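Local coordinates for outer membrane porin protein 32 (Delftia acidovorans, PDB 2FGQ), which forms trimeric anion-selective channels across the bacterial outer membrane and binds malate in the pore, probably as a substrate, at residues A[260-265]-A[301-306]; A[280-283]-A[287-290]. All coordinates share one frame; numbering follows the deposited sequence.

Contact 1. Residues A[260-265]-A[301-306]; sequences ALYDQK and STLGLQ
Two polar links join Gln-264, the last strand residue of 260-265, to the start of the irregular 301-306 segment. Ser-301 OG donates a hydrogen bond to Gln-264 OE1 at 2.9 Å. The donor lies in the carbonyl plane, on a lone pair, with a C=O...donor angle of 117°. It can do so because OG stands opposite its own backbone N (chi1 -175°); the same hydroxyl is also hydrogen-bonded to Asn-297. The other half of the amide works through water 1, which accepts from Gln-264 NE2 at 2.8 Å and from Thr-302 N at 2.9 Å. Both bonds are consistent with the modelled orientation of the buried amide.

Van der Waals packing against the amide comes from Leu-303, which meets Gln-264 from the opposite direction. Its CD1 lies 3.9 Å from Gln-264 OE1, while its CG is equally far, 3.9 Å, from Gln-264 NE2; the branched end lies above one face of the amide, offset beyond its O and N atoms. The apolar contact is Leu-303 CD1 with Tyr-262 CD2, an oblique approach at 4.2 Å.

All four side chains are buried. In this porin barrel the loop after strand 286-297 reaches across strand 269-281 to strand 253-264. There Tyr-262 and Leu-303 meet Met-116, in the long connection between strands 86-90 and 137-141; in porins of this fold the corresponding loop 3 folds inward and narrows the pore.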
ATOM      1  N   ALA A 260      18.705   6.913  30.592  1.00 13.42           N
ATOM      2  CA  ALA A 260      18.226   5.545  30.681  1.00 13.86           C
ATOM      3  C   ALA A 260      19.387   4.587  30.929  1.00 13.83           C
ATOM      4  O   ALA A 260      20.547   4.851  30.602  1.00 14.71           O
ATOM      5  CB  ALA A 260      17.478   5.139  29.408  1.00 13.64           C
ATOM      6  N   LEU A 261      19.044   3.484  31.569  1.00 13.66           N
ATOM      7  CA  LEU A 261      19.971   2.410  31.838  1.00 14.30           C
ATOM      8  C   LEU A 261      19.298   1.079  31.462  1.00 13.57           C
ATOM      9  O   LEU A 261      18.147   0.831  31.849  1.00 13.72           O
ATOM     10  CB  LEU A 261      20.295   2.428  33.343  1.00 15.03           C
ATOM     11  CG  LEU A 261      21.260   1.361  33.882  1.00 20.25           C
ATOM     12  CD1 LEU A 261      20.681   0.056  34.072  1.00 26.20           C
ATOM     13  CD2 LEU A 261      22.510   1.229  33.133  1.00 24.99           C
ATOM     14  N   TYR A 262      20.042   0.210  30.776  1.00 13.17           N
ATOM     15  CA  TYR A 262      19.592  -1.108  30.363  1.00 13.65           C
ATOM     16  C   TYR A 262      20.563  -2.143  30.914  1.00 14.38           C
ATOM     17  O   TYR A 262      21.726  -2.209  30.507  1.00 16.02           O
ATOM     18  CB  TYR A 262      19.508  -1.180  28.831  1.00 13.49           C
ATOM     19  CG  TYR A 262      18.726  -0.025  28.281  1.00 12.94           C
ATOM     20  CD1 TYR A 262      17.363   0.020  28.429  1.00 13.42           C
ATOM     21  CD2 TYR A 262      19.364   1.063  27.693  1.00 13.41           C
ATOM     22  CE1 TYR A 262      16.617   1.088  27.967  1.00 14.75           C
ATOM     23  CE2 TYR A 262      18.629   2.144  27.209  1.00 13.54           C
ATOM     24  CZ  TYR A 262      17.253   2.141  27.335  1.00 15.23           C
ATOM     25  OH  TYR A 262      16.510   3.205  26.902  1.00 18.17           O
ATOM     26  N   ASP A 263      20.055  -2.919  31.853  1.00 14.40           N
ATOM     27  CA  ASP A 263      20.811  -3.953  32.532  1.00 15.34           C
ATOM     28  C   ASP A 263      20.446  -5.303  31.948  1.00 14.17           C
ATOM     29  O   ASP A 263      19.406  -5.875  32.256  1.00 13.22           O
ATOM     30  CB  ASP A 263      20.548  -3.890  34.020  1.00 15.53           C
ATOM     31  CG  ASP A 263      21.452  -4.798  34.808  1.00 20.42           C
ATOM     32  OD1 ASP A 263      22.330  -5.478  34.216  1.00 22.85           O
ATOM     33  OD2 ASP A 263      21.345  -4.870  36.040  1.00 26.46           O
ATOM     34  N   GLN A 264      21.315  -5.778  31.062  1.00 14.05           N
ATOM     35  CA  GLN A 264      21.088  -6.938  30.231  1.00 14.46           C
ATOM     36  C   GLN A 264      21.705  -8.153  30.898  1.00 14.68           C
ATOM     37  O   GLN A 264      22.877  -8.434  30.721  1.00 15.14           O
ATOM     38  CB  GLN A 264      21.691  -6.681  28.846  1.00 14.19           C
ATOM     39  CG  GLN A 264      21.057  -5.486  28.183  1.00 15.44           C
ATOM     40  CD  GLN A 264      21.984  -4.799  27.193  1.00 14.29           C
ATOM     41  OE1 GLN A 264      22.705  -3.808  27.538  1.00 18.13           O
ATOM     42  NE2 GLN A 264      21.988  -5.306  25.972  1.00 12.01           N
ATOM     43  N   LYS A 265      20.902  -8.861  31.681  1.00 14.75           N
ATOM     44  CA  LYS A 265      21.433  -9.930  32.553  1.00 16.15           C
ATOM     45  C   LYS A 265      22.027 -11.084  31.811  1.00 16.29           C
ATOM     46  O   LYS A 265      22.959 -11.723  32.307  1.00 17.99           O
ATOM     47  CB  LYS A 265      20.395 -10.437  33.558  1.00 16.59           C
ATOM     48  CG  LYS A 265      19.833  -9.354  34.409  1.00 17.91           C
ATOM     49  CD  LYS A 265      20.871  -8.725  35.309  1.00 20.72           C
ATOM     50  CE  LYS A 265      20.255  -8.011  36.483  1.00 24.56           C
ATOM     51  NZ  LYS A 265      21.289  -7.353  37.334  1.00 25.60           N
ATOM     52  N   SER A 301      27.727  -5.452  25.769  1.00 15.03           N
ATOM     53  CA  SER A 301      26.581  -4.737  25.202  1.00 13.54           C
ATOM     54  C   SER A 301      26.926  -4.096  23.863  1.00 13.44           C
ATOM     55  O   SER A 301      28.017  -3.551  23.692  1.00 14.66           O
ATOM     56  CB  SER A 301      26.080  -3.699  26.205  1.00 13.60           C
ATOM     57  OG  SER A 301      24.892  -3.060  25.761  1.00 13.72           O
ATOM     58  N   THR A 302      25.977  -4.176  22.944  1.00 13.69           N
ATOM     59  CA  THR A 302      26.133  -3.744  21.554  1.00 14.38           C
ATOM     60  C   THR A 302      24.967  -2.879  21.057  1.00 14.65           C
ATOM     61  O   THR A 302      24.709  -2.834  19.849  1.00 14.41           O
ATOM     62  CB  THR A 302      26.240  -4.953  20.588  1.00 15.55           C
ATOM     63  OG1 THR A 302      25.119  -5.814  20.772  1.00 16.39           O
ATOM     64  CG2 THR A 302      27.488  -5.781  20.850  1.00 16.82           C
ATOM     65  N   LEU A 303      24.249  -2.236  21.969  1.00 13.20           N
ATOM     66  CA  LEU A 303      23.093  -1.434  21.599  1.00 13.36           C
ATOM     67  C   LEU A 303      23.461  -0.223  20.766  1.00 13.55           C
ATOM     68  O   LEU A 303      24.459   0.439  21.003  1.00 13.00           O
ATOM     69  CB  LEU A 303      22.307  -0.995  22.826  1.00 13.82           C
ATOM     70  CG  LEU A 303      21.732  -2.119  23.689  1.00 13.52           C
ATOM     71  CD1 LEU A 303      21.035  -1.490  24.878  1.00 14.56           C
ATOM     72  CD2 LEU A 303      20.776  -3.050  22.912  1.00 15.92           C
ATOM     73  N   GLY A 304      22.599   0.078  19.819  1.00 12.66           N
ATOM     74  CA  GLY A 304      22.760   1.251  18.990  1.00 12.74           C
ATOM     75  C   GLY A 304      21.559   2.174  19.021  1.00 12.31           C
ATOM     76  O   GLY A 304      20.404   1.751  19.247  1.00 13.34           O
ATOM     77  N   LEU A 305      21.827   3.433  18.743  1.00 12.56           N
ATOM     78  CA  LEU A 305      20.792   4.439  18.653  1.00 12.67           C
ATOM     79  C   LEU A 305      19.908   4.198  17.420  1.00 12.15           C
ATOM     80  O   LEU A 305      20.358   3.679  16.380  1.00 13.98           O
ATOM     81  CB  LEU A 305      21.412   5.810  18.591  1.00 13.37           C
ATOM     82  CG  LEU A 305      22.206   6.258  19.804  1.00 13.25           C
ATOM     83  CD1 LEU A 305      23.077   7.466  19.448  1.00 14.67           C
ATOM     84  CD2 LEU A 305      21.255   6.567  20.944  1.00 13.08           C
ATOM     85  N   GLN A 306      18.670   4.636  17.512  1.00 12.42           N
ATOM     86  CA  GLN A 306      17.680   4.302  16.481  1.00 12.43           C
ATOM     87  C   GLN A 306      17.443   5.478  15.532  1.00 12.84           C
ATOM     88  O   GLN A 306      16.400   6.149  15.611  1.00 13.69           O
ATOM     89  CB  GLN A 306      16.396   3.876  17.163  1.00 13.09           C
ATOM     90  CG  GLN A 306      16.605   2.621  18.002  1.00 15.02           C
ATOM     91  CD  GLN A 306      17.086   1.455  17.199  1.00 15.84           C
ATOM     92  OE1 GLN A 306      18.268   1.023  17.307  1.00 19.67           O
ATOM     93  NE2 GLN A 306      16.199   0.914  16.398  1.00 15.25           N
TER
HETATM   94  O   HOH W   1      23.550  -5.539  23.685  1.00 14.83           O

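Contact 2. Residues A[280-283]-A[287-290]; sequences HNLS and ALYG
His-280 and Leu-288 form an antiparallel hydrogen-bonded pair, with 5.2 Å between His-280 CA and Leu-288 CA. His-280 N donates to Leu-288 O at 2.8 Å. In return, Leu-288 N donates to His-280 O at 2.9 Å. The N-H...O angles of these two bonds are 178° and 152° respectively. One step nearer the turn, Asn-281 and Ala-287 make a non-hydrogen-bonded pair whose CA atoms are 4.2 Å apart. There His-280 O also receives a CA-H...O contact from Ala-287 CA at 3.3 Å. Strand 269-281 ends at Asn-281, and Leu-282 and Ser-283 lead into the turn of the hairpin formed by strands 269-281 and 286-297, a tight connection of the kind that joins porin strands at the periplasmic end of the barrel.

On the face carrying His-280 and Leu-288, the apolar contact is made by Leu-282: its side chain and that of Leu-288 cross at an angle, with Leu-282 CD1 4.1 Å from Leu-288 CD1. The other branch of Leu-282, CD2, sits at the edge of the His-280 ring and in its plane. On the opposite face the end of the Asn-281 side chain comes nearer to Ala-287 than its CB direction suggests, its CG lying opposite the carbonyl carbon (chi1 -54°). Leu-282 and Ser-283 also pack on Leu-47 of a neighbouring subunit, and Ser-283 OG is hydrogen-bonded to Glu-45 of that subunit.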
ATOM      1  N   HIS A 280      11.127  23.383  18.457  1.00 15.06           N
ATOM      2  CA  HIS A 280      10.800  24.778  18.239  1.00 16.18           C
ATOM      3  C   HIS A 280       9.549  24.821  17.357  1.00 15.61           C
ATOM      4  O   HIS A 280       9.620  24.482  16.167  1.00 16.55           O
ATOM      5  CB  HIS A 280      11.954  25.450  17.538  1.00 16.41           C
ATOM      6  CG  HIS A 280      11.762  26.910  17.315  1.00 20.64           C
ATOM      7  ND1 HIS A 280      11.334  27.434  16.119  1.00 25.70           N
ATOM      8  CD2 HIS A 280      11.960  27.962  18.134  1.00 23.55           C
ATOM      9  CE1 HIS A 280      11.256  28.747  16.215  1.00 23.38           C
ATOM     10  NE2 HIS A 280      11.642  29.097  17.425  1.00 26.83           N
ATOM     11  N   ASN A 281       8.428  25.254  17.909  1.00 15.64           N
ATOM     12  CA  ASN A 281       7.195  25.318  17.130  1.00 16.67           C
ATOM     13  C   ASN A 281       7.128  26.546  16.220  1.00 17.47           C
ATOM     14  O   ASN A 281       7.300  27.706  16.656  1.00 20.07           O
ATOM     15  CB  ASN A 281       5.951  25.238  18.018  1.00 18.53           C
ATOM     16  CG  ASN A 281       5.968  24.030  18.915  1.00 21.63           C
ATOM     17  OD1 ASN A 281       5.913  24.124  20.140  1.00 35.71           O
ATOM     18  ND2 ASN A 281       5.993  22.936  18.347  1.00 23.87           N
ATOM     19  N   LEU A 282       6.932  26.303  14.946  1.00 15.79           N
ATOM     20  CA  LEU A 282       6.660  27.392  13.997  1.00 16.21           C
ATOM     21  C   LEU A 282       5.178  27.680  13.942  1.00 16.79           C
ATOM     22  O   LEU A 282       4.766  28.796  13.596  1.00 18.77           O
ATOM     23  CB  LEU A 282       7.160  27.032  12.613  1.00 16.29           C
ATOM     24  CG  LEU A 282       8.648  26.730  12.461  1.00 16.93           C
ATOM     25  CD1 LEU A 282       8.912  26.295  11.033  1.00 17.20           C
ATOM     26  CD2 LEU A 282       9.476  27.956  12.816  1.00 20.29           C
ATOM     27  N   SER A 283       4.391  26.680  14.323  1.00 15.70           N
ATOM     28  CA  SER A 283       2.955  26.783  14.461  1.00 15.91           C
ATOM     29  C   SER A 283       2.537  25.612  15.329  1.00 16.56           C
ATOM     30  O   SER A 283       3.365  24.772  15.679  1.00 17.54           O
ATOM     31  CB  SER A 283       2.262  26.664  13.095  1.00 16.06           C
ATOM     32  OG  SER A 283       2.369  25.335  12.544  1.00 15.56           O
ATOM     33  N   ALA A 287       6.846  21.978  13.484  1.00 12.10           N
ATOM     34  CA  ALA A 287       7.969  22.218  14.392  1.00 13.13           C
ATOM     35  C   ALA A 287       9.272  21.820  13.750  1.00 12.68           C
ATOM     36  O   ALA A 287       9.331  20.910  12.930  1.00 13.05           O
ATOM     37  CB  ALA A 287       7.786  21.409  15.669  1.00 14.78           C
ATOM     38  N   LEU A 288      10.325  22.540  14.116  1.00 13.10           N
ATOM     39  CA  LEU A 288      11.694  22.119  13.875  1.00 12.94           C
ATOM     40  C   LEU A 288      12.205  21.464  15.154  1.00 12.66           C
ATOM     41  O   LEU A 288      11.813  21.839  16.258  1.00 14.84           O
ATOM     42  CB  LEU A 288      12.534  23.337  13.508  1.00 14.32           C
ATOM     43  CG  LEU A 288      12.675  23.858  12.094  1.00 22.48           C
ATOM     44  CD1 LEU A 288      11.793  23.312  11.052  1.00 21.62           C
ATOM     45  CD2 LEU A 288      13.016  25.407  12.033  1.00 21.23           C
ATOM     46  N   TYR A 289      13.108  20.512  15.026  1.00 11.34           N
ATOM     47  CA  TYR A 289      13.613  19.841  16.205  1.00 11.53           C
ATOM     48  C   TYR A 289      15.017  19.352  16.033  1.00 11.09           C
ATOM     49  O   TYR A 289      15.518  19.202  14.930  1.00 11.72           O
ATOM     50  CB  TYR A 289      12.701  18.658  16.599  1.00 11.66           C
ATOM     51  CG  TYR A 289      12.723  17.519  15.590  1.00 10.74           C
ATOM     52  CD1 TYR A 289      11.797  17.439  14.565  1.00 10.93           C
ATOM     53  CD2 TYR A 289      13.690  16.538  15.657  1.00 12.62           C
ATOM     54  CE1 TYR A 289      11.845  16.409  13.623  1.00 11.40           C
ATOM     55  CE2 TYR A 289      13.756  15.515  14.717  1.00 12.27           C
ATOM     56  CZ  TYR A 289      12.802  15.418  13.727  1.00 10.14           C
ATOM     57  OH  TYR A 289      12.856  14.368  12.842  1.00 12.54           O
ATOM     58  N   GLY A 290      15.669  19.121  17.168  1.00 11.97           N
ATOM     59  CA  GLY A 290      16.966  18.487  17.218  1.00 12.04           C
ATOM     60  C   GLY A 290      17.087  17.561  18.397  1.00 11.91           C
ATOM     61  O   GLY A 290      16.589  17.877  19.480  1.00 13.90           O
TER

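In the fold
Both contacts reach the same barrel sheet, on consecutive strands: 253-264 carries the first segment of contact 1, and its neighbour 269-281 ends in contact 2. Along the chain contact 2 is nested between the two segments of contact 1. Their centres are 29 Å apart and their nearest atoms about 9 Å, without touching. Contact 1 joins a long loop to the barrel wall; the Tyr-262 side chain lies about 13 Å from bound D-malate, and Tyr-262 is not among the residues lining its pocket. Contact 2 lies at the short turn of a long-stranded hairpin, where another subunit packs; its centre is 22 Å from the centre of the chain, against 16 Å for contact 1.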